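Local atomic coordinates of penicillin-binding protein PbpB (Mycobacterium tuberculosis, PDB entry 6KGU), a protein that cross-links peptidoglycan strands during synthesis of the mycobacterial cell wall and is acylated by beta-lactam antibiotics such as aztreonam. Residues G131-N136 / D200-V205; V194-N199 / I411-V416; M236-T241 / D253-N258; T32-A37 / R122-Q127. One frame throughout, in Å; residues are numbered along the deposited sequence.

Interaction 1. Residues G131-N136 / D200-V205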
# COMPACT_ATOMS: atom_id res chain seq x y z
N GLY A 131 -22.62 -1.46 -6.39
CA GLY A 131 -22.10 -1.83 -7.69
C GLY A 131 -20.64 -2.24 -7.58
O GLY A 131 -20.30 -3.18 -6.86
N SER A 132 -19.76 -1.53 -8.28
CA SER A 132 -18.34 -1.86 -8.27
C SER A 132 -17.65 -1.50 -6.96
O SER A 132 -16.47 -1.86 -6.79
CB SER A 132 -17.64 -1.16 -9.44
OG SER A 132 -17.55 0.23 -9.19
N LEU A 133 -18.32 -0.82 -6.03
CA LEU A 133 -17.63 -0.32 -4.84
C LEU A 133 -16.95 -1.45 -4.06
O LEU A 133 -17.62 -2.39 -3.60
CB LEU A 133 -18.60 0.43 -3.93
CG LEU A 133 -18.01 0.95 -2.61
CD1 LEU A 133 -17.02 2.06 -2.88
CD2 LEU A 133 -19.11 1.47 -1.67
N ALA A 134 -15.63 -1.36 -3.90
CA ALA A 134 -14.85 -2.37 -3.19
C ALA A 134 -15.10 -3.78 -3.75
O ALA A 134 -14.94 -4.77 -3.04
CB ALA A 134 -15.14 -2.35 -1.68
N ALA A 135 -15.47 -3.88 -5.03
CA ALA A 135 -15.70 -5.21 -5.60
C ALA A 135 -14.42 -6.01 -5.72
O ALA A 135 -14.48 -7.25 -5.76
CB ALA A 135 -16.36 -5.11 -6.98
N ASN A 136 -13.26 -5.35 -5.78
CA ASN A 136 -11.99 -6.08 -5.76
C ASN A 136 -11.84 -6.92 -4.50
O ASN A 136 -11.21 -7.99 -4.53
CB ASN A 136 -10.82 -5.08 -5.87
CG ASN A 136 -10.96 -3.91 -4.90
OD1 ASN A 136 -11.99 -3.23 -4.85
ND2 ASN A 136 -9.92 -3.70 -4.10
N ASP A 200 -17.15 5.33 2.85
CA ASP A 200 -16.95 6.70 2.39
C ASP A 200 -15.52 6.91 1.92
O ASP A 200 -15.28 7.47 0.84
CB ASP A 200 -17.28 7.70 3.51
CG ASP A 200 -18.72 7.58 4.00
OD1 ASP A 200 -19.62 7.21 3.20
OD2 ASP A 200 -18.95 7.86 5.20
N ILE A 201 -14.55 6.47 2.71
CA ILE A 201 -13.16 6.56 2.28
C ILE A 201 -12.93 5.72 1.04
O ILE A 201 -12.36 6.19 0.04
CB ILE A 201 -12.22 6.18 3.44
CG1 ILE A 201 -12.44 7.16 4.61
CG2 ILE A 201 -10.78 6.15 2.95
CD1 ILE A 201 -11.70 6.81 5.91
N GLN A 202 -13.44 4.48 1.04
CA GLN A 202 -13.26 3.60 -0.12
C GLN A 202 -13.82 4.24 -1.38
O GLN A 202 -13.18 4.24 -2.42
CB GLN A 202 -13.93 2.24 0.13
CG GLN A 202 -13.94 1.33 -1.10
CD GLN A 202 -12.60 0.65 -1.33
OE1 GLN A 202 -11.83 0.50 -0.39
NE2 GLN A 202 -12.33 0.23 -2.57
N PHE A 203 -15.04 4.81 -1.29
CA PHE A 203 -15.66 5.38 -2.48
C PHE A 203 -14.82 6.52 -3.04
O PHE A 203 -14.61 6.61 -4.26
CB PHE A 203 -17.08 5.87 -2.15
CG PHE A 203 -17.82 6.41 -3.35
CD1 PHE A 203 -18.16 5.57 -4.41
CD2 PHE A 203 -18.16 7.74 -3.43
CE1 PHE A 203 -18.84 6.05 -5.52
CE2 PHE A 203 -18.84 8.23 -4.54
CZ PHE A 203 -19.18 7.38 -5.58
N TYR A 204 -14.33 7.41 -2.17
CA TYR A 204 -13.52 8.53 -2.65
C TYR A 204 -12.20 8.03 -3.24
O TYR A 204 -11.79 8.45 -4.32
CB TYR A 204 -13.26 9.51 -1.50
CG TYR A 204 -12.56 10.78 -1.94
CD1 TYR A 204 -13.29 11.84 -2.48
CD2 TYR A 204 -11.20 10.92 -1.81
CE1 TYR A 204 -12.65 13.01 -2.91
CE2 TYR A 204 -10.55 12.08 -2.22
CZ TYR A 204 -11.28 13.12 -2.77
OH TYR A 204 -10.62 14.26 -3.17
N VAL A 205 -11.52 7.13 -2.52
CA VAL A 205 -10.24 6.63 -3.01
C VAL A 205 -10.43 5.88 -4.33
O VAL A 205 -9.66 6.06 -5.27
CB VAL A 205 -9.58 5.75 -1.93
CG1 VAL A 205 -8.35 5.01 -2.51
CG2 VAL A 205 -9.19 6.62 -0.72
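Leu133 and Ala134 form the two central positions of a type II beta turn running from Ser132 to Ala135, closed by the bond from Ala135 N to Ser132 O, and this turn faces helix 199-216 with Leu133 CA 6.5 Å from Phe203 CA. Leu133 reaches the helix through one methyl. Its CG is anti to the backbone N (chi1 177°), and chi2 (68°) then turns CD1 to 3.6 Å from both Gln202 CG and Phe203 CA; CD1 also meets the Phe203 ring at the edge, in its plane. Ala134, in the N-cap position of helix 135-138, lays CB 3.9 Å from Gln202 CG. The contact thus joins the start of a short helix in the sequence range of the PBP dimerisation domain to the long helix that precedes strand 220-227 of the transpeptidase sheet. Gln202 NE2 passes 3.7 Å from Ala134 CA. No hydrogen bond links the two segments directly; Gln202 NE2 instead donates to Met236 O, the carbonyl that also receives Asn136 ND2. The side chains of Asn136 and Gln202 point opposite ways as they pass, their amide planes 32° apart. Just beyond, Gln206 OE1 accepts from both Ala134 N and Gln202 NE2.

Interaction 2. Residues V194-N199 / I411-V416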
# COMPACT_ATOMS: atom_id res chain seq x y z
N VAL A 194 -18.02 -8.29 8.96
CA VAL A 194 -17.79 -6.85 9.13
C VAL A 194 -16.36 -6.54 8.69
O VAL A 194 -15.40 -7.04 9.30
CB VAL A 194 -18.02 -6.41 10.58
CG1 VAL A 194 -17.81 -4.90 10.72
CG2 VAL A 194 -19.42 -6.84 11.09
N LEU A 195 -16.20 -5.72 7.66
CA LEU A 195 -14.87 -5.36 7.16
C LEU A 195 -14.32 -4.15 7.91
O LEU A 195 -15.05 -3.36 8.51
CB LEU A 195 -14.91 -5.07 5.66
CG LEU A 195 -15.51 -6.20 4.81
CD1 LEU A 195 -15.53 -5.83 3.34
CD2 LEU A 195 -14.71 -7.49 5.02
N THR A 196 -12.99 -3.98 7.84
CA THR A 196 -12.37 -2.75 8.31
C THR A 196 -12.60 -1.57 7.38
O THR A 196 -12.33 -0.43 7.78
CB THR A 196 -10.86 -2.97 8.49
OG1 THR A 196 -10.29 -3.40 7.25
CG2 THR A 196 -10.58 -4.02 9.55
N LEU A 197 -13.06 -1.82 6.14
CA LEU A 197 -13.29 -0.76 5.17
C LEU A 197 -14.25 0.30 5.71
O LEU A 197 -15.20 -0.01 6.43
CB LEU A 197 -13.87 -1.31 3.86
CG LEU A 197 -13.03 -2.28 3.01
CD1 LEU A 197 -13.77 -2.66 1.72
CD2 LEU A 197 -11.63 -1.69 2.69
N ASP A 198 -13.99 1.54 5.33
CA ASP A 198 -14.91 2.64 5.50
C ASP A 198 -15.42 2.99 4.10
O ASP A 198 -14.65 3.49 3.28
CB ASP A 198 -14.22 3.82 6.18
CG ASP A 198 -15.13 5.02 6.38
OD1 ASP A 198 -15.88 5.37 5.45
OD2 ASP A 198 -15.08 5.62 7.47
N ASN A 199 -16.71 2.76 3.86
CA ASN A 199 -17.25 2.90 2.51
C ASN A 199 -17.10 4.32 1.98
O ASN A 199 -16.91 4.50 0.78
CB ASN A 199 -18.72 2.48 2.48
CG ASN A 199 -18.89 0.96 2.42
OD1 ASN A 199 -17.90 0.22 2.35
ND2 ASN A 199 -20.13 0.49 2.44
N ILE A 411 -8.30 -6.88 7.15
CA ILE A 411 -9.48 -6.32 6.51
C ILE A 411 -10.77 -6.88 7.09
O ILE A 411 -11.84 -6.29 6.85
CB ILE A 411 -9.44 -6.52 4.98
CG1 ILE A 411 -10.44 -5.56 4.29
CG2 ILE A 411 -9.76 -7.96 4.61
CD1 ILE A 411 -10.07 -5.20 2.86
N ILE A 412 -10.71 -7.98 7.83
CA ILE A 412 -11.87 -8.51 8.55
C ILE A 412 -11.85 -7.91 9.95
O ILE A 412 -10.92 -8.17 10.71
CB ILE A 412 -11.86 -10.04 8.62
CG1 ILE A 412 -11.49 -10.67 7.28
CG2 ILE A 412 -13.22 -10.53 9.10
CD1 ILE A 412 -12.47 -10.37 6.19
N LYS A 413 -12.86 -7.11 10.28
CA LYS A 413 -12.92 -6.54 11.63
C LYS A 413 -13.61 -7.49 12.61
O LYS A 413 -13.18 -7.61 13.76
CB LYS A 413 -13.64 -5.19 11.61
CG LYS A 413 -13.44 -4.40 12.91
CD LYS A 413 -13.62 -2.91 12.71
CE LYS A 413 -13.39 -2.14 14.01
NZ LYS A 413 -12.06 -2.42 14.62
N ALA A 414 -14.68 -8.15 12.18
CA ALA A 414 -15.52 -8.93 13.09
C ALA A 414 -16.49 -9.78 12.27
O ALA A 414 -16.63 -9.59 11.06
CB ALA A 414 -16.29 -8.02 14.06
N THR A 415 -17.14 -10.71 12.95
CA THR A 415 -18.24 -11.48 12.37
C THR A 415 -19.42 -11.49 13.34
O THR A 415 -19.23 -11.58 14.56
CB THR A 415 -17.84 -12.92 12.06
OG1 THR A 415 -17.48 -13.58 13.27
CG2 THR A 415 -16.66 -12.96 11.11
N VAL A 416 -20.62 -11.40 12.79
CA VAL A 416 -21.84 -11.36 13.60
C VAL A 416 -22.62 -12.64 13.35
O VAL A 416 -23.00 -12.94 12.21
CB VAL A 416 -22.69 -10.12 13.29
CG1 VAL A 416 -23.89 -10.07 14.23
CG2 VAL A 416 -21.83 -8.87 13.43
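Val194 O sits opposite both Lys413 and Ala414, accepting from Lys413 N at 2.7 Å and from Ala414 N at 3.2 Å, the signature of a classic beta bulge between antiparallel strands 192-195 and 412-416. The first donor lies in the carbonyl plane and the second is tilted 17° from it. Val194 N returns a bond to Ala414 O, and past the bulge Thr196 N donates to Ile411 O at 2.8 Å, from above that carbonyl's plane. The tight part is built on these backbones, with Lys413 CB 3.4 Å from Val194 O. Leu195 CD2 meets Ile412 CD1 at 3.8 Å, with Leu151 of helix 150-154 touching both side chains, while Leu197 CD2 packs on Ile411 CD1. Thr196 OG1, held between the backbone N and the carbonyl carbon (chi1 57°), approaches Ile411 CA to 3.1 Å and is bonded to Val233 O and Arg410 O. The looser side holds partly exposed Val416, whose CG2 meets Val194 CG2 alone, and the outer end of Lys413, whose amine turns out to a salt bridge with Glu232. Direct polar bonding between the segments is therefore entirely backbone to backbone, so the bulged register rests on peptide groups while the side chains supply apolar contacts.

Interaction 3. Residues M236-T241 / D253-N258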
# COMPACT_ATOMS: atom_id res chain seq x y z
N MET A 236 -9.06 -0.02 -0.14
CA MET A 236 -8.17 -0.77 -1.02
C MET A 236 -8.84 -0.75 -2.39
O MET A 236 -9.95 -1.28 -2.54
CB MET A 236 -7.96 -2.21 -0.50
CG MET A 236 -7.03 -3.08 -1.33
SD MET A 236 -6.78 -4.75 -0.64
CE MET A 236 -5.51 -4.41 0.58
N ALA A 237 -8.21 -0.12 -3.36
CA ALA A 237 -8.88 0.11 -4.64
C ALA A 237 -7.92 -0.03 -5.81
O ALA A 237 -6.72 0.23 -5.70
CB ALA A 237 -9.52 1.50 -4.69
N ASN A 238 -8.48 -0.45 -6.94
CA ASN A 238 -7.79 -0.40 -8.22
C ASN A 238 -8.73 0.23 -9.23
O ASN A 238 -9.93 0.37 -8.99
CB ASN A 238 -7.35 -1.80 -8.67
CG ASN A 238 -8.40 -2.84 -8.39
OD1 ASN A 238 -8.32 -3.56 -7.38
ND2 ASN A 238 -9.40 -2.92 -9.27
N ASP A 239 -8.16 0.63 -10.37
CA ASP A 239 -8.97 1.15 -11.46
C ASP A 239 -9.70 -0.00 -12.15
O ASP A 239 -9.36 -1.18 -11.98
CB ASP A 239 -8.09 1.87 -12.48
CG ASP A 239 -7.22 0.91 -13.28
OD1 ASP A 239 -6.28 0.31 -12.70
OD2 ASP A 239 -7.47 0.78 -14.50
N ASN A 240 -10.72 0.35 -12.94
CA ASN A 240 -11.35 -0.59 -13.87
C ASN A 240 -12.05 -1.75 -13.14
O ASN A 240 -12.09 -2.87 -13.65
CB ASN A 240 -10.31 -1.14 -14.86
CG ASN A 240 -10.94 -1.76 -16.10
OD1 ASN A 240 -12.03 -1.36 -16.52
ND2 ASN A 240 -10.25 -2.75 -16.69
N THR A 241 -12.58 -1.48 -11.94
CA THR A 241 -13.12 -2.53 -11.09
C THR A 241 -14.44 -3.05 -11.64
O THR A 241 -15.34 -2.26 -11.97
CB THR A 241 -13.35 -2.02 -9.67
OG1 THR A 241 -12.13 -1.46 -9.15
CG2 THR A 241 -13.80 -3.15 -8.76
N ASP A 253 -13.11 -7.18 -20.10
CA ASP A 253 -12.30 -5.98 -20.16
C ASP A 253 -12.19 -5.28 -18.80
O ASP A 253 -11.61 -4.19 -18.72
CB ASP A 253 -12.83 -5.02 -21.22
CG ASP A 253 -14.21 -4.45 -20.88
OD1 ASP A 253 -14.95 -5.04 -20.07
OD2 ASP A 253 -14.57 -3.41 -21.46
N LYS A 254 -12.68 -5.90 -17.73
CA LYS A 254 -12.67 -5.31 -16.40
C LYS A 254 -11.60 -5.98 -15.55
O LYS A 254 -11.09 -7.04 -15.88
CB LYS A 254 -14.06 -5.45 -15.75
CG LYS A 254 -15.10 -4.50 -16.36
CD LYS A 254 -14.80 -3.11 -15.84
CE LYS A 254 -15.31 -2.00 -16.69
NZ LYS A 254 -14.81 -0.73 -16.07
N GLN A 255 -11.26 -5.33 -14.44
CA GLN A 255 -10.40 -5.92 -13.43
C GLN A 255 -11.28 -6.66 -12.43
O GLN A 255 -12.09 -6.04 -11.73
CB GLN A 255 -9.53 -4.87 -12.74
CG GLN A 255 -8.76 -5.38 -11.52
CD GLN A 255 -7.77 -6.47 -11.88
OE1 GLN A 255 -7.93 -7.64 -11.49
NE2 GLN A 255 -6.73 -6.10 -12.62
N LEU A 256 -11.13 -7.99 -12.39
CA LEU A 256 -11.92 -8.86 -11.53
C LEU A 256 -11.24 -9.19 -10.21
O LEU A 256 -11.90 -9.70 -9.30
CB LEU A 256 -12.25 -10.18 -12.25
CG LEU A 256 -12.73 -10.13 -13.71
CD1 LEU A 256 -13.18 -11.50 -14.19
CD2 LEU A 256 -13.82 -9.11 -13.90
N GLY A 257 -9.93 -8.95 -10.10
CA GLY A 257 -9.16 -9.40 -8.95
C GLY A 257 -8.78 -8.26 -8.03
O GLY A 257 -9.50 -7.27 -7.91
N ASN A 258 -7.63 -8.38 -7.37
CA ASN A 258 -7.25 -7.44 -6.31
C ASN A 258 -5.75 -7.22 -6.36
O ASN A 258 -5.00 -7.69 -5.49
CB ASN A 258 -7.73 -7.97 -4.95
CG ASN A 258 -7.69 -6.92 -3.86
OD1 ASN A 258 -7.65 -5.72 -4.12
ND2 ASN A 258 -7.69 -7.38 -2.61
O HOH W 1 -11.33 -5.50 -9.09
O HOH W 2 -6.46 -3.96 -5.60
O HOH W 3 -15.04 0.47 -13.39
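Asn240 and Lys254 meet at the rim of the asparagine amide, where both of its polar atoms are used: ND2 donates to Asp253 O at 2.8 Å, a partner close to the amide plane, and OD1 accepts from Lys254 NZ at 2.9 Å, tilted 23° from the carbonyl plane. Anti to the backbone N (chi1 -162°), Asn240 CG points toward loop 253-258. The Asn238 amide is turned 73° from that of Gln255, and its ND2 lies 3.4 Å from Gln255 CG. The same ND2 donates in its own plane to Asp239 O, fixing the rotation of the group. These contacts fasten the loop that leads into helix 259-262 against the end of strand 233-238, an outermost strand of the antiparallel transpeptidase sheet. A single backbone bridge pairs Thr241 with Gln255, and next to it Gln255 N donates to Asn240 O at 2.7 Å. Water fills in further along: one molecule accepts from Asn238 ND2 and donates to Gln255 O and Gly257 O, and a second donates to Asn238 OD1 and Asn258 OD1, each at 2.6 Å. Asn258 OD1 also accepts from Asn136 of helix 135-138. At the strand end of the contact Asn258 ND2 makes a weak hydrogen bond to Met236 SD at 3.4 Å, the two side chains crossing at about a right angle.

Interaction 4. Residues T32-A37 / R122-Q127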
# COMPACT_ATOMS: atom_id res chain seq x y z
N THR A 32 -28.52 -10.41 0.81
CA THR A 32 -29.41 -11.28 0.05
C THR A 32 -30.86 -10.90 0.27
O THR A 32 -31.26 -10.53 1.38
CB THR A 32 -29.15 -12.74 0.43
OG1 THR A 32 -27.86 -13.13 -0.04
CG2 THR A 32 -30.22 -13.67 -0.16
N ILE A 33 -31.66 -10.94 -0.80
CA ILE A 33 -33.11 -10.81 -0.70
C ILE A 33 -33.75 -12.07 -1.26
O ILE A 33 -33.23 -12.71 -2.19
CB ILE A 33 -33.66 -9.56 -1.43
CG1 ILE A 33 -33.69 -9.81 -2.95
CG2 ILE A 33 -32.86 -8.34 -1.07
CD1 ILE A 33 -33.99 -8.56 -3.81
N GLU A 34 -34.89 -12.44 -0.69
CA GLU A 34 -35.63 -13.59 -1.18
C GLU A 34 -36.47 -13.21 -2.39
O GLU A 34 -37.14 -12.17 -2.39
CB GLU A 34 -36.53 -14.15 -0.08
CG GLU A 34 -35.90 -15.26 0.72
CD GLU A 34 -36.93 -16.04 1.53
OE1 GLU A 34 -38.03 -16.31 0.99
OE2 GLU A 34 -36.62 -16.38 2.69
N ALA A 35 -36.44 -14.04 -3.41
CA ALA A 35 -37.32 -13.87 -4.56
C ALA A 35 -37.82 -15.25 -4.98
O ALA A 35 -37.65 -16.24 -4.27
CB ALA A 35 -36.60 -13.14 -5.70
N ARG A 36 -38.42 -15.31 -6.17
CA ARG A 36 -39.00 -16.55 -6.67
C ARG A 36 -38.70 -16.72 -8.15
O ARG A 36 -38.51 -15.74 -8.87
CB ARG A 36 -40.51 -16.60 -6.42
CG ARG A 36 -40.90 -17.44 -5.21
CD ARG A 36 -40.78 -16.66 -3.92
NE ARG A 36 -40.40 -17.51 -2.80
CZ ARG A 36 -40.46 -17.14 -1.53
NH1 ARG A 36 -40.09 -17.98 -0.57
NH2 ARG A 36 -40.91 -15.92 -1.22
N ALA A 37 -38.65 -17.97 -8.58
CA ALA A 37 -38.45 -18.31 -9.99
C ALA A 37 -39.71 -18.95 -10.57
O ALA A 37 -40.53 -19.50 -9.84
CB ALA A 37 -37.27 -19.24 -10.15
N ARG A 122 -38.28 -20.96 -4.89
CA ARG A 122 -37.59 -19.95 -4.10
C ARG A 122 -36.22 -19.68 -4.69
O ARG A 122 -35.51 -20.61 -5.11
CB ARG A 122 -37.46 -20.38 -2.64
CG ARG A 122 -36.83 -19.30 -1.76
CD ARG A 122 -36.68 -19.76 -0.32
NE ARG A 122 -36.09 -18.74 0.54
CZ ARG A 122 -34.94 -18.88 1.20
NH1 ARG A 122 -34.26 -20.01 1.07
NH2 ARG A 122 -34.48 -17.91 1.97
N GLN A 123 -35.84 -18.41 -4.74
CA GLN A 123 -34.59 -18.00 -5.37
C GLN A 123 -34.06 -16.78 -4.63
O GLN A 123 -34.70 -15.73 -4.63
CB GLN A 123 -34.81 -17.69 -6.85
CG GLN A 123 -33.55 -17.42 -7.64
CD GLN A 123 -33.85 -16.82 -9.01
OE1 GLN A 123 -34.85 -16.13 -9.18
NE2 GLN A 123 -32.99 -17.10 -9.98
N ASP A 124 -32.90 -16.92 -4.00
CA ASP A 124 -32.28 -15.84 -3.25
C ASP A 124 -31.43 -14.98 -4.18
O ASP A 124 -30.62 -15.51 -4.94
CB ASP A 124 -31.43 -16.41 -2.12
CG ASP A 124 -32.26 -16.82 -0.92
OD1 ASP A 124 -33.49 -16.95 -1.05
OD2 ASP A 124 -31.68 -17.03 0.17
N LEU A 125 -31.63 -13.67 -4.12
CA LEU A 125 -30.93 -12.72 -4.99
C LEU A 125 -29.89 -11.95 -4.19
O LEU A 125 -30.22 -11.28 -3.21
CB LEU A 125 -31.91 -11.74 -5.63
CG LEU A 125 -33.12 -12.33 -6.35
CD1 LEU A 125 -33.96 -11.20 -6.94
CD2 LEU A 125 -32.65 -13.30 -7.42
N ARG A 126 -28.63 -12.04 -4.62
CA ARG A 126 -27.56 -11.27 -3.99
C ARG A 126 -27.60 -9.83 -4.49
O ARG A 126 -27.74 -9.59 -5.70
CB ARG A 126 -26.21 -11.91 -4.29
CG ARG A 126 -25.10 -11.49 -3.35
CD ARG A 126 -25.43 -11.91 -1.91
NE ARG A 126 -24.25 -11.87 -1.04
CZ ARG A 126 -24.29 -11.88 0.29
NH1 ARG A 126 -25.46 -11.93 0.91
NH2 ARG A 126 -23.16 -11.84 0.99
N GLN A 127 -27.51 -8.88 -3.57
CA GLN A 127 -27.59 -7.45 -3.88
C GLN A 127 -26.25 -6.79 -3.60
O GLN A 127 -25.67 -7.01 -2.53
CB GLN A 127 -28.67 -6.77 -3.04
CG GLN A 127 -30.03 -7.42 -3.17
CD GLN A 127 -30.57 -7.32 -4.57
OE1 GLN A 127 -30.73 -8.31 -5.26
NE2 GLN A 127 -30.85 -6.11 -5.00
O HOH W 4 -27.48 -11.28 3.47
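Glu34 holds the edge of the Arg122 guanidinium while Asp124 OD1 takes a less usual place, 3.2 Å above the plane of the same group and over its centre, an attraction of charge without an N-H aimed at it. With Arg36 these residues make a four-residue salt-bridge network on the surface. It lies on one face of an antiparallel pair, strands 28-36 and 122-127, in the sequence range of the PBP dimerisation domain; the axes of residues 32-36 and 122-127 approach to 4.3 Å, and strand 122-127 is at the edge of its mixed sheet within the chain. The Arg122 chain is extended as far as NE; its NH2 lies 2.7 Å from Glu34 OE2. The hydrogen bond of this salt bridge is weak, at 142°, and the carboxylate stands almost perpendicular to the guanidinium, 83° between planes. Glu34 OE1 also bridges Arg36 NH1, and the two acids probably offset the closeness of the two arginines. Two pairs of backbone bonds tie Ile33 to Leu125 and Ala35 to Gln123. Of these, Leu125 N meets Ile33 O nearly along the C=O axis. On the other face Ala35 CB touches Leu125 CD1 at 3.5 Å, and Ile33 CG1 lies against Leu125 CB at 3.8 Å. Back on the charged face, Thr32 CG2, anti to the backbone N, packs on Asp124 CB. Arg126 has outside partners in Glu152 and Gly19 O, while its NH1 donates to Thr32 OG1 at 2.8 Å, the hydroxyl oxygen tilted 23° from the guanidinium plane.

How the interactions relate
Along the chain interaction 4 comes first, followed by interaction 1; interaction 2 begins between the two segments of interaction 1 and ends after interaction 3. Interactions 1 and 3 are closest, their centres 10 Å apart, and touch where Asn136 CB packs on Gly257 and Asn238. Interaction 2 lies 14 Å from interaction 1, centre to centre, and touches it where Leu197 packs on Ala134; strand 192-195 leads directly into helix 199-216. Interactions 2 and 4 belong to the same mixed sheet, although their nearest atoms are about 10 Å apart. Interactions 1 to 3 thus gather where residues 131-136 of the dimerisation-domain range meet the transpeptidase domain, while interaction 4 lies farther out, within the dimerisation range alone.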